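Local coordinates for SusD homolog (Bacteroides thetaiotaomicron VPI-5482, PDB 3IV0), which probably binds glycans at the bacterial outer membrane, although its own ligand is not established, at residues Q362-E376 against I415-H428. Sequence-based numbering, arbitrary orientation.
Sequences QIVFRYAGALLLYAE and IFWERCRELIGEGH
The guanidinium of R419 lies between two leucine methyls, L373 CD2 over one face and L423 CD1 over the other, each 3.2 Å from its plane, with the backbone of G369 at its edge. Glycine suits that place because, with no side chain, its CA can approach L423 CD1 (4.2 Å) beside the guanidinium. R419 NH1 also comes 3.0 Å from G369 O, at an angle poor for a bond. R419 packs as a knob among G369, L372, L373 and E376; its NE pairs with D432.

The guanidinium of R366 instead carries charge on its edges, with L423 CD2 over one face. E426 is gripped side-on by two nearly straight bonds, NE to OE1 at 2.8 Å and NH2 to OE2 at 2.7 Å, both on syn lone pairs, the two planes 18° apart. E422 is held end-on: NH1 meets the anti lone pair of OE2, while NH2 reaches the same oxygen from above the carboxylate plane. R366, at the N-cap of helix 367-381, can span to both glutamates because its chain runs extended from CG to NE. H428 NE2 donates a bent bond (133°) to V364 O, which sits somewhat out of the ring plane.

Segments 367-376 and 415-422 run antiparallel (169°), consistent with the TPR-like helical fold of SusD proteins, and pack through aliphatic parts: L372 beside the oppositely running R419 chain, I415 CD1 against A375 CB (3.8 Å).

K343 also pairs with E426, R319 and R398 with E422, and E263 with R366. Such alternation of charges probably keeps these buried groups ionised, tying the strand-to-helix corner to the turn after helix 408-422.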
ATOM      1  N   GLN A 362      -3.682  -6.969   6.227  1.00 10.28           N
ATOM      2  CA  GLN A 362      -3.613  -6.230   4.985  1.00  9.87           C
ATOM      3  C   GLN A 362      -2.185  -6.291   4.520  1.00 11.81           C
ATOM      4  O   GLN A 362      -1.252  -5.918   5.251  1.00 12.27           O
ATOM      5  CB  GLN A 362      -4.060  -4.782   5.181  1.00 12.12           C
ATOM      6  CG  GLN A 362      -3.833  -3.892   3.961  1.00 12.66           C
ATOM      7  CD  GLN A 362      -4.767  -4.115   2.798  1.00 13.19           C
ATOM      8  OE1 GLN A 362      -5.884  -4.574   2.961  1.00 16.24           O
ATOM      9  NE2 GLN A 362      -4.295  -3.767   1.599  1.00 17.40           N
ATOM     10  N   ILE A 363      -1.978  -6.730   3.275  0.60 10.16           N
ATOM     11  CA  ILE A 363      -0.623  -6.936   2.775  0.60 10.34           C
ATOM     12  C   ILE A 363      -0.106  -5.708   2.056  0.60 11.32           C
ATOM     13  O   ILE A 363      -0.436  -5.505   0.864  0.60 10.38           O
ATOM     14  CB  ILE A 363      -0.521  -8.121   1.830  1.00 12.80           C
ATOM     15  CG1 ILE A 363      -1.132  -9.385   2.467  1.00 14.37           C
ATOM     16  CG2 ILE A 363       0.939  -8.400   1.491  1.00 15.75           C
ATOM     17  CD1 ILE A 363      -0.592  -9.807   3.883  1.00 17.35           C
ATOM     18  N   VAL A 364       0.691  -4.876   2.728  1.00 10.65           N
ATOM     19  CA  VAL A 364       1.094  -3.593   2.199  1.00 10.76           C
ATOM     20  C   VAL A 364       2.162  -3.778   1.131  1.00  9.84           C
ATOM     21  O   VAL A 364       2.043  -3.217   0.017  1.00  9.84           O
ATOM     22  CB  VAL A 364       1.601  -2.672   3.330  1.00 11.14           C
ATOM     23  CG1 VAL A 364       2.157  -1.347   2.751  1.00 12.26           C
ATOM     24  CG2 VAL A 364       0.477  -2.372   4.313  1.00 12.39           C
ATOM     25  N   PHE A 365       3.195  -4.529   1.432  1.00  9.50           N
ATOM     26  CA  PHE A 365       4.266  -4.834   0.501  1.00  9.08           C
ATOM     27  C   PHE A 365       4.466  -6.324   0.541  1.00  9.05           C
ATOM     28  O   PHE A 365       4.552  -6.927   1.623  1.00  9.74           O
ATOM     29  CB  PHE A 365       5.573  -4.160   0.906  1.00 10.86           C
ATOM     30  CG  PHE A 365       5.514  -2.649   0.986  1.00 10.50           C
ATOM     31  CD1 PHE A 365       4.981  -1.868  -0.044  1.00 10.40           C
ATOM     32  CD2 PHE A 365       6.079  -1.995   2.099  1.00 10.49           C
ATOM     33  CE1 PHE A 365       4.965  -0.507   0.042  1.00 11.52           C
ATOM     34  CE2 PHE A 365       6.060  -0.597   2.166  1.00 10.35           C
ATOM     35  CZ  PHE A 365       5.478   0.126   1.147  1.00 10.97           C
ATOM     36  N   ARG A 366       4.592  -6.958  -0.617  1.00  9.81           N
ATOM     37  CA  ARG A 366       4.980  -8.364  -0.619  1.00 12.55           C
ATOM     38  C   ARG A 366       5.992  -8.678  -1.712  1.00  9.25           C
ATOM     39  O   ARG A 366       6.292  -7.835  -2.582  1.00 10.01           O
ATOM     40  CB  ARG A 366       3.800  -9.306  -0.679  1.00 13.29           C
ATOM     41  CG  ARG A 366       3.004  -9.219  -1.926  1.00 11.67           C
ATOM     42  CD  ARG A 366       1.883 -10.281  -1.903  1.00 11.44           C
ATOM     43  NE  ARG A 366       0.904 -10.036  -2.958  1.00 11.50           N
ATOM     44  CZ  ARG A 366       0.831 -10.723  -4.100  1.00 11.83           C
ATOM     45  NH1 ARG A 366       1.671 -11.683  -4.400  1.00 13.90           N
ATOM     46  NH2 ARG A 366      -0.122 -10.427  -4.957  1.00 12.55           N
ATOM     47  N   TYR A 367       6.577  -9.862  -1.649  1.00 10.34           N
ATOM     48  CA  TYR A 367       7.764 -10.173  -2.431  1.00  9.89           C
ATOM     49  C   TYR A 367       7.501 -10.122  -3.930  1.00 10.54           C
ATOM     50  O   TYR A 367       8.346  -9.632  -4.667  1.00  9.89           O
ATOM     51  CB  TYR A 367       8.312 -11.503  -1.956  1.00 11.42           C
ATOM     52  CG  TYR A 367       9.652 -11.923  -2.502  1.00 11.62           C
ATOM     53  CD1 TYR A 367      10.767 -11.088  -2.492  1.00 13.05           C
ATOM     54  CD2 TYR A 367       9.831 -13.219  -2.948  1.00 12.78           C
ATOM     55  CE1 TYR A 367      11.994 -11.536  -2.988  1.00 13.23           C
ATOM     56  CE2 TYR A 367      11.063 -13.684  -3.385  1.00 14.44           C
ATOM     57  CZ  TYR A 367      12.108 -12.831  -3.437  1.00 12.24           C
ATOM     58  OH  TYR A 367      13.327 -13.292  -3.884  1.00 16.05           O
ATOM     59  N   ALA A 368       6.337 -10.550  -4.415  1.00  9.49           N
ATOM     60  CA  ALA A 368       6.078 -10.472  -5.850  1.00 10.38           C
ATOM     61  C   ALA A 368       6.090  -9.028  -6.301  1.00 10.60           C
ATOM     62  O   ALA A 368       6.587  -8.711  -7.391  1.00 10.58           O
ATOM     63  CB  ALA A 368       4.711 -11.113  -6.226  1.00 12.61           C
ATOM     64  N   GLY A 369       5.484  -8.148  -5.505  1.00  9.95           N
ATOM     65  CA  GLY A 369       5.500  -6.714  -5.817  1.00 10.39           C
ATOM     66  C   GLY A 369       6.900  -6.162  -5.921  1.00 10.19           C
ATOM     67  O   GLY A 369       7.216  -5.426  -6.869  1.00  9.82           O
ATOM     68  N   ALA A 370       7.742  -6.469  -4.946  1.00  9.48           N
ATOM     69  CA  ALA A 370       9.099  -5.968  -4.911  1.00  9.66           C
ATOM     70  C   ALA A 370       9.930  -6.478  -6.077  1.00  9.73           C
ATOM     71  O   ALA A 370      10.666  -5.706  -6.668  1.00 10.14           O
ATOM     72  CB  ALA A 370       9.748  -6.320  -3.587  1.00 10.11           C
ATOM     73  N   LEU A 371       9.713  -7.722  -6.472  1.00  9.81           N
ATOM     74  CA  LEU A 371      10.418  -8.241  -7.643  1.00  9.67           C
ATOM     75  C   LEU A 371      10.019  -7.458  -8.877  1.00  9.60           C
ATOM     76  O   LEU A 371      10.832  -7.233  -9.758  1.00 10.29           O
ATOM     77  CB  LEU A 371      10.114  -9.746  -7.831  1.00 10.83           C
ATOM     78  CG  LEU A 371      10.654 -10.657  -6.763  1.00 11.77           C
ATOM     79  CD1 LEU A 371      10.176 -12.093  -7.033  1.00 14.56           C
ATOM     80  CD2 LEU A 371      12.199 -10.578  -6.686  1.00 14.83           C
ATOM     81  N   LEU A 372       8.742  -7.095  -8.981  1.00 10.30           N
ATOM     82  CA  LEU A 372       8.273  -6.319 -10.135  1.00 10.01           C
ATOM     83  C   LEU A 372       8.787  -4.913 -10.113  1.00 10.40           C
ATOM     84  O   LEU A 372       9.086  -4.359 -11.160  1.00 10.30           O
ATOM     85  CB  LEU A 372       6.755  -6.370 -10.258  1.00  9.96           C
ATOM     86  CG  LEU A 372       6.167  -7.758 -10.587  1.00 10.44           C
ATOM     87  CD1 LEU A 372       4.654  -7.781 -10.382  1.00 12.94           C
ATOM     88  CD2 LEU A 372       6.563  -8.242 -11.997  1.00 12.98           C
ATOM     89  N   LEU A 373       8.954  -4.303  -8.944  1.00 10.55           N
ATOM     90  CA  LEU A 373       9.589  -2.983  -8.863  1.00 10.35           C
ATOM     91  C   LEU A 373      11.037  -3.013  -9.330  1.00 10.15           C
ATOM     92  O   LEU A 373      11.512  -2.108 -10.007  1.00 10.63           O
ATOM     93  CB  LEU A 373       9.526  -2.434  -7.442  1.00 10.48           C
ATOM     94  CG  LEU A 373       8.143  -2.138  -6.839  1.00 10.86           C
ATOM     95  CD1 LEU A 373       8.341  -1.504  -5.454  1.00 13.53           C
ATOM     96  CD2 LEU A 373       7.295  -1.263  -7.769  1.00 13.06           C
ATOM     97  N   TYR A 374      11.759  -4.050  -8.924  1.00 10.41           N
ATOM     98  CA  TYR A 374      13.137  -4.289  -9.345  1.00 10.06           C
ATOM     99  C   TYR A 374      13.180  -4.431 -10.873  1.00  9.84           C
ATOM    100  O   TYR A 374      13.927  -3.746 -11.554  1.00 11.12           O
ATOM    101  CB  TYR A 374      13.635  -5.527  -8.605  1.00  9.58           C
ATOM    102  CG  TYR A 374      15.048  -5.953  -8.787  1.00 10.70           C
ATOM    103  CD1 TYR A 374      15.976  -5.201  -9.466  1.00 12.80           C
ATOM    104  CD2 TYR A 374      15.474  -7.121  -8.192  1.00 11.79           C
ATOM    105  CE1 TYR A 374      17.298  -5.638  -9.579  1.00 13.74           C
ATOM    106  CE2 TYR A 374      16.777  -7.544  -8.298  1.00 12.41           C
ATOM    107  CZ  TYR A 374      17.673  -6.818  -9.011  1.00 14.27           C
ATOM    108  OH  TYR A 374      18.972  -7.258  -9.166  1.00 17.60           O
ATOM    109  N   ALA A 375      12.295  -5.262 -11.415  1.00  9.84           N
ATOM    110  CA  ALA A 375      12.216  -5.393 -12.864  1.00 11.34           C
ATOM    111  C   ALA A 375      11.904  -4.056 -13.527  1.00 10.77           C
ATOM    112  O   ALA A 375      12.486  -3.722 -14.570  1.00 10.89           O
ATOM    113  CB  ALA A 375      11.165  -6.411 -13.245  1.00 10.79           C
ATOM    114  N   GLU A 376      10.944  -3.300 -12.999  1.00  9.68           N
ATOM    115  CA  GLU A 376      10.566  -2.036 -13.573  1.00 10.26           C
ATOM    116  C   GLU A 376      11.756  -1.100 -13.668  1.00 10.39           C
ATOM    117  O   GLU A 376      11.956  -0.434 -14.691  1.00 11.39           O
ATOM    118  CB  GLU A 376       9.485  -1.407 -12.689  1.00 10.76           C
ATOM    119  CG  GLU A 376       9.087  -0.018 -13.087  1.00 12.32           C
ATOM    120  CD  GLU A 376       8.024   0.578 -12.201  1.00 16.83           C
ATOM    121  OE1 GLU A 376       7.306  -0.183 -11.551  1.00 16.58           O
ATOM    122  OE2 GLU A 376       7.915   1.830 -12.192  1.00 19.88           O
ATOM    123  N   ILE A 415       5.636  -5.207 -17.521  1.00 10.24           N
ATOM    124  CA  ILE A 415       5.834  -5.147 -16.083  1.00 10.03           C
ATOM    125  C   ILE A 415       4.715  -4.316 -15.420  1.00 10.51           C
ATOM    126  O   ILE A 415       4.190  -4.738 -14.376  1.00 10.71           O
ATOM    127  CB  ILE A 415       7.219  -4.589 -15.757  1.00 11.89           C
ATOM    128  CG1 ILE A 415       8.327  -5.537 -16.244  1.00 11.82           C
ATOM    129  CG2 ILE A 415       7.349  -4.306 -14.237  1.00 11.46           C
ATOM    130  CD1 ILE A 415       9.710  -4.875 -16.369  1.00 12.27           C
ATOM    131  N   PHE A 416       4.333  -3.187 -16.029  1.00 10.81           N
ATOM    132  CA  PHE A 416       3.205  -2.400 -15.511  1.00 11.14           C
ATOM    133  C   PHE A 416       1.948  -3.260 -15.451  1.00 10.71           C
ATOM    134  O   PHE A 416       1.281  -3.310 -14.430  1.00 11.03           O
ATOM    135  CB  PHE A 416       2.941  -1.178 -16.379  1.00 12.57           C
ATOM    136  CG  PHE A 416       1.641  -0.530 -16.093  1.00 13.49           C
ATOM    137  CD1 PHE A 416       1.493   0.294 -14.997  1.00 15.19           C
ATOM    138  CD2 PHE A 416       0.541  -0.773 -16.888  1.00 13.01           C
ATOM    139  CE1 PHE A 416       0.248   0.846 -14.705  1.00 13.99           C
ATOM    140  CE2 PHE A 416      -0.685  -0.201 -16.609  1.00 15.05           C
ATOM    141  CZ  PHE A 416      -0.820   0.609 -15.510  1.00 15.13           C
ATOM    142  N   TRP A 417       1.629  -3.989 -16.508  1.00 11.33           N
ATOM    143  CA  TRP A 417       0.380  -4.735 -16.539  1.00  9.61           C
ATOM    144  C   TRP A 417       0.456  -5.914 -15.606  1.00 10.19           C
ATOM    145  O   TRP A 417      -0.561  -6.317 -15.004  1.00 10.67           O
ATOM    146  CB  TRP A 417       0.029  -5.178 -17.967  1.00 12.21           C
ATOM    147  CG  TRP A 417      -0.452  -4.052 -18.823  1.00 12.10           C
ATOM    148  CD1 TRP A 417       0.184  -3.507 -19.876  1.00 13.83           C
ATOM    149  CD2 TRP A 417      -1.689  -3.342 -18.681  1.00 11.23           C
ATOM    150  NE1 TRP A 417      -0.566  -2.495 -20.404  1.00 14.15           N
ATOM    151  CE2 TRP A 417      -1.721  -2.369 -19.690  1.00 14.13           C
ATOM    152  CE3 TRP A 417      -2.755  -3.433 -17.798  1.00 15.36           C
ATOM    153  CZ2 TRP A 417      -2.788  -1.501 -19.853  1.00 15.01           C
ATOM    154  CZ3 TRP A 417      -3.815  -2.565 -17.967  1.00 17.05           C
ATOM    155  CH2 TRP A 417      -3.816  -1.614 -18.980  1.00 17.19           C
ATOM    156  N   GLU A 418       1.649  -6.476 -15.444  1.00 10.73           N
ATOM    157  CA  GLU A 418       1.815  -7.563 -14.507  1.00 10.12           C
ATOM    158  C   GLU A 418       1.536  -7.101 -13.071  1.00  9.41           C
ATOM    159  O   GLU A 418       0.975  -7.844 -12.275  1.00 10.23           O
ATOM    160  CB  GLU A 418       3.187  -8.255 -14.612  1.00 12.65           C
ATOM    161  CG  GLU A 418       3.271  -9.614 -13.927  1.00 11.18           C
ATOM    162  CD  GLU A 418       2.416 -10.686 -14.566  1.00 13.21           C
ATOM    163  OE1 GLU A 418       1.930 -10.488 -15.706  1.00 16.07           O
ATOM    164  OE2 GLU A 418       2.259 -11.725 -13.906  1.00 13.60           O
ATOM    165  N   ARG A 419       2.021  -5.924 -12.698  1.00 10.41           N
ATOM    166  CA  ARG A 419       1.695  -5.388 -11.373  1.00 10.97           C
ATOM    167  C   ARG A 419       0.194  -5.188 -11.237  1.00 11.42           C
ATOM    168  O   ARG A 419      -0.375  -5.449 -10.169  1.00 11.38           O
ATOM    169  CB  ARG A 419       2.407  -4.041 -11.115  1.00 12.34           C
ATOM    170  CG  ARG A 419       3.896  -4.197 -10.748  1.00 15.33           C
ATOM    171  CD  ARG A 419       4.595  -2.895 -10.311  1.00 14.15           C
ATOM    172  NE  ARG A 419       3.937  -2.239  -9.185  1.00 13.38           N
ATOM    173  CZ  ARG A 419       4.138  -2.528  -7.906  1.00 11.57           C
ATOM    174  NH1 ARG A 419       4.952  -3.508  -7.550  1.00 13.42           N
ATOM    175  NH2 ARG A 419       3.498  -1.876  -6.951  1.00 14.37           N
ATOM    176  N   CYS A 420      -0.499  -4.770 -12.293  1.00 10.20           N
ATOM    177  CA  CYS A 420      -1.939  -4.611 -12.206  1.00  9.85           C
ATOM    178  C   CYS A 420      -2.642  -5.940 -11.996  1.00 10.90           C
ATOM    179  O   CYS A 420      -3.606  -6.027 -11.243  1.00 11.83           O
ATOM    180  CB  CYS A 420      -2.458  -3.924 -13.456  1.00 10.56           C
ATOM    181  SG  CYS A 420      -1.993  -2.193 -13.659  1.00 13.93           S
ATOM    182  N   ARG A 421      -2.180  -6.992 -12.660  1.00  9.29           N
ATOM    183  CA  ARG A 421      -2.766  -8.324 -12.458  1.00 10.41           C
ATOM    184  C   ARG A 421      -2.434  -8.870 -11.083  1.00 11.07           C
ATOM    185  O   ARG A 421      -3.312  -9.350 -10.348  1.00 11.29           O
ATOM    186  CB  ARG A 421      -2.217  -9.316 -13.473  1.00 10.95           C
ATOM    187  CG  ARG A 421      -2.771  -9.182 -14.890  1.00 11.14           C
ATOM    188  CD  ARG A 421      -2.155 -10.252 -15.803  1.00 12.85           C
ATOM    189  NE  ARG A 421      -0.843  -9.913 -16.306  1.00 12.23           N
ATOM    190  CZ  ARG A 421      -0.616  -9.133 -17.347  1.00 13.58           C
ATOM    191  NH1 ARG A 421      -1.626  -8.630 -18.032  1.00 13.72           N
ATOM    192  NH2 ARG A 421       0.617  -8.869 -17.716  1.00 16.03           N
ATOM    193  N   GLU A 422      -1.155  -8.830 -10.723  1.00 10.27           N
ATOM    194  CA  GLU A 422      -0.678  -9.484  -9.520  1.00  9.94           C
ATOM    195  C   GLU A 422      -1.198  -8.833  -8.241  1.00  9.70           C
ATOM    196  O   GLU A 422      -1.531  -9.531  -7.281  1.00 10.23           O
ATOM    197  CB  GLU A 422       0.842  -9.484  -9.510  1.00 10.03           C
ATOM    198  CG  GLU A 422       1.465 -10.176  -8.336  1.00 11.93           C
ATOM    199  CD  GLU A 422       1.177 -11.649  -8.285  1.00 12.50           C
ATOM    200  OE1 GLU A 422       0.873 -12.280  -9.335  1.00 12.15           O
ATOM    201  OE2 GLU A 422       1.255 -12.252  -7.194  1.00 12.46           O
ATOM    202  N   LEU A 423      -1.321  -7.504  -8.246  1.00  9.99           N
ATOM    203  CA  LEU A 423      -1.601  -6.765  -7.023  1.00  9.76           C
ATOM    204  C   LEU A 423      -2.993  -6.216  -6.904  1.00 11.34           C
ATOM    205  O   LEU A 423      -3.297  -5.468  -5.975  1.00 11.20           O
ATOM    206  CB  LEU A 423      -0.589  -5.652  -6.844  1.00 10.20           C
ATOM    207  CG  LEU A 423       0.877  -6.072  -6.827  1.00 10.93           C
ATOM    208  CD1 LEU A 423       1.827  -4.855  -6.804  1.00 14.14           C
ATOM    209  CD2 LEU A 423       1.234  -7.008  -5.649  1.00 12.96           C
ATOM    210  N   ILE A 424      -3.894  -6.673  -7.759  1.00  9.63           N
ATOM    211  CA  ILE A 424      -5.250  -6.184  -7.701  1.00 11.32           C
ATOM    212  C   ILE A 424      -5.829  -6.365  -6.310  1.00 11.75           C
ATOM    213  O   ILE A 424      -5.747  -7.428  -5.722  1.00 11.28           O
ATOM    214  CB  ILE A 424      -6.140  -6.862  -8.802  1.00 11.63           C
ATOM    215  CG1 ILE A 424      -7.509  -6.162  -8.813  1.00 13.06           C
ATOM    216  CG2 ILE A 424      -6.253  -8.395  -8.622  1.00 14.30           C
ATOM    217  CD1 ILE A 424      -8.362  -6.515 -10.060  1.00 15.05           C
ATOM    218  N   GLY A 425      -6.422  -5.297  -5.793  1.00 11.54           N
ATOM    219  CA  GLY A 425      -7.044  -5.337  -4.473  1.00 11.42           C
ATOM    220  C   GLY A 425      -6.109  -5.097  -3.301  1.00 12.01           C
ATOM    221  O   GLY A 425      -6.565  -5.155  -2.167  1.00 11.02           O
ATOM    222  N   GLU A 426      -4.821  -4.810  -3.556  1.00 10.58           N
ATOM    223  CA  GLU A 426      -3.838  -4.616  -2.494  1.00 11.12           C
ATOM    224  C   GLU A 426      -3.448  -3.149  -2.292  1.00 12.07           C
ATOM    225  O   GLU A 426      -2.519  -2.865  -1.536  1.00 12.58           O
ATOM    226  CB  GLU A 426      -2.599  -5.488  -2.734  1.00 12.59           C
ATOM    227  CG  GLU A 426      -2.941  -6.991  -2.697  1.00 14.63           C
ATOM    228  CD  GLU A 426      -1.798  -7.865  -3.109  1.00 13.21           C
ATOM    229  OE1 GLU A 426      -0.732  -7.831  -2.458  1.00 14.64           O
ATOM    230  OE2 GLU A 426      -1.936  -8.630  -4.084  1.00 12.22           O
ATOM    231  N   GLY A 427      -4.108  -2.223  -2.950  1.00 10.36           N
ATOM    232  CA  GLY A 427      -3.906  -0.805  -2.683  1.00 10.01           C
ATOM    233  C   GLY A 427      -2.801  -0.144  -3.466  1.00  9.83           C
ATOM    234  O   GLY A 427      -2.352   0.935  -3.060  1.00 10.59           O
ATOM    235  N   HIS A 428      -2.379  -0.741  -4.567  1.00  9.60           N
ATOM    236  CA  HIS A 428      -1.326  -0.217  -5.409  1.00  9.56           C
ATOM    237  C   HIS A 428      -1.794   0.434  -6.699  1.00 11.62           C
ATOM    238  O   HIS A 428      -1.067   1.230  -7.244  1.00 14.87           O
ATOM    239  CB  HIS A 428      -0.312  -1.307  -5.739  1.00 10.55           C
ATOM    240  CG  HIS A 428       0.471  -1.763  -4.562  1.00  9.64           C
ATOM    241  ND1 HIS A 428       1.506  -1.005  -4.050  1.00 11.16           N
ATOM    242  CD2 HIS A 428       0.327  -2.837  -3.757  1.00 12.57           C
ATOM    243  CE1 HIS A 428       1.990  -1.637  -2.986  1.00 12.87           C
ATOM    244  NE2 HIS A 428       1.307  -2.747  -2.795  1.00 12.90           N
TER
HETATM  245  O   HOH W   1      -6.514  -6.410   0.406  1.00 13.80           O
HETATM  246  O   HOH W   2      -6.402  -2.920  -0.435  1.00 18.26           O
HETATM  247  O   HOH W   3       0.875  -5.666  -1.711  1.00 14.01           O
HETATM  248  O   HOH W   4      -0.266  -1.518  -0.231  1.00 16.20           O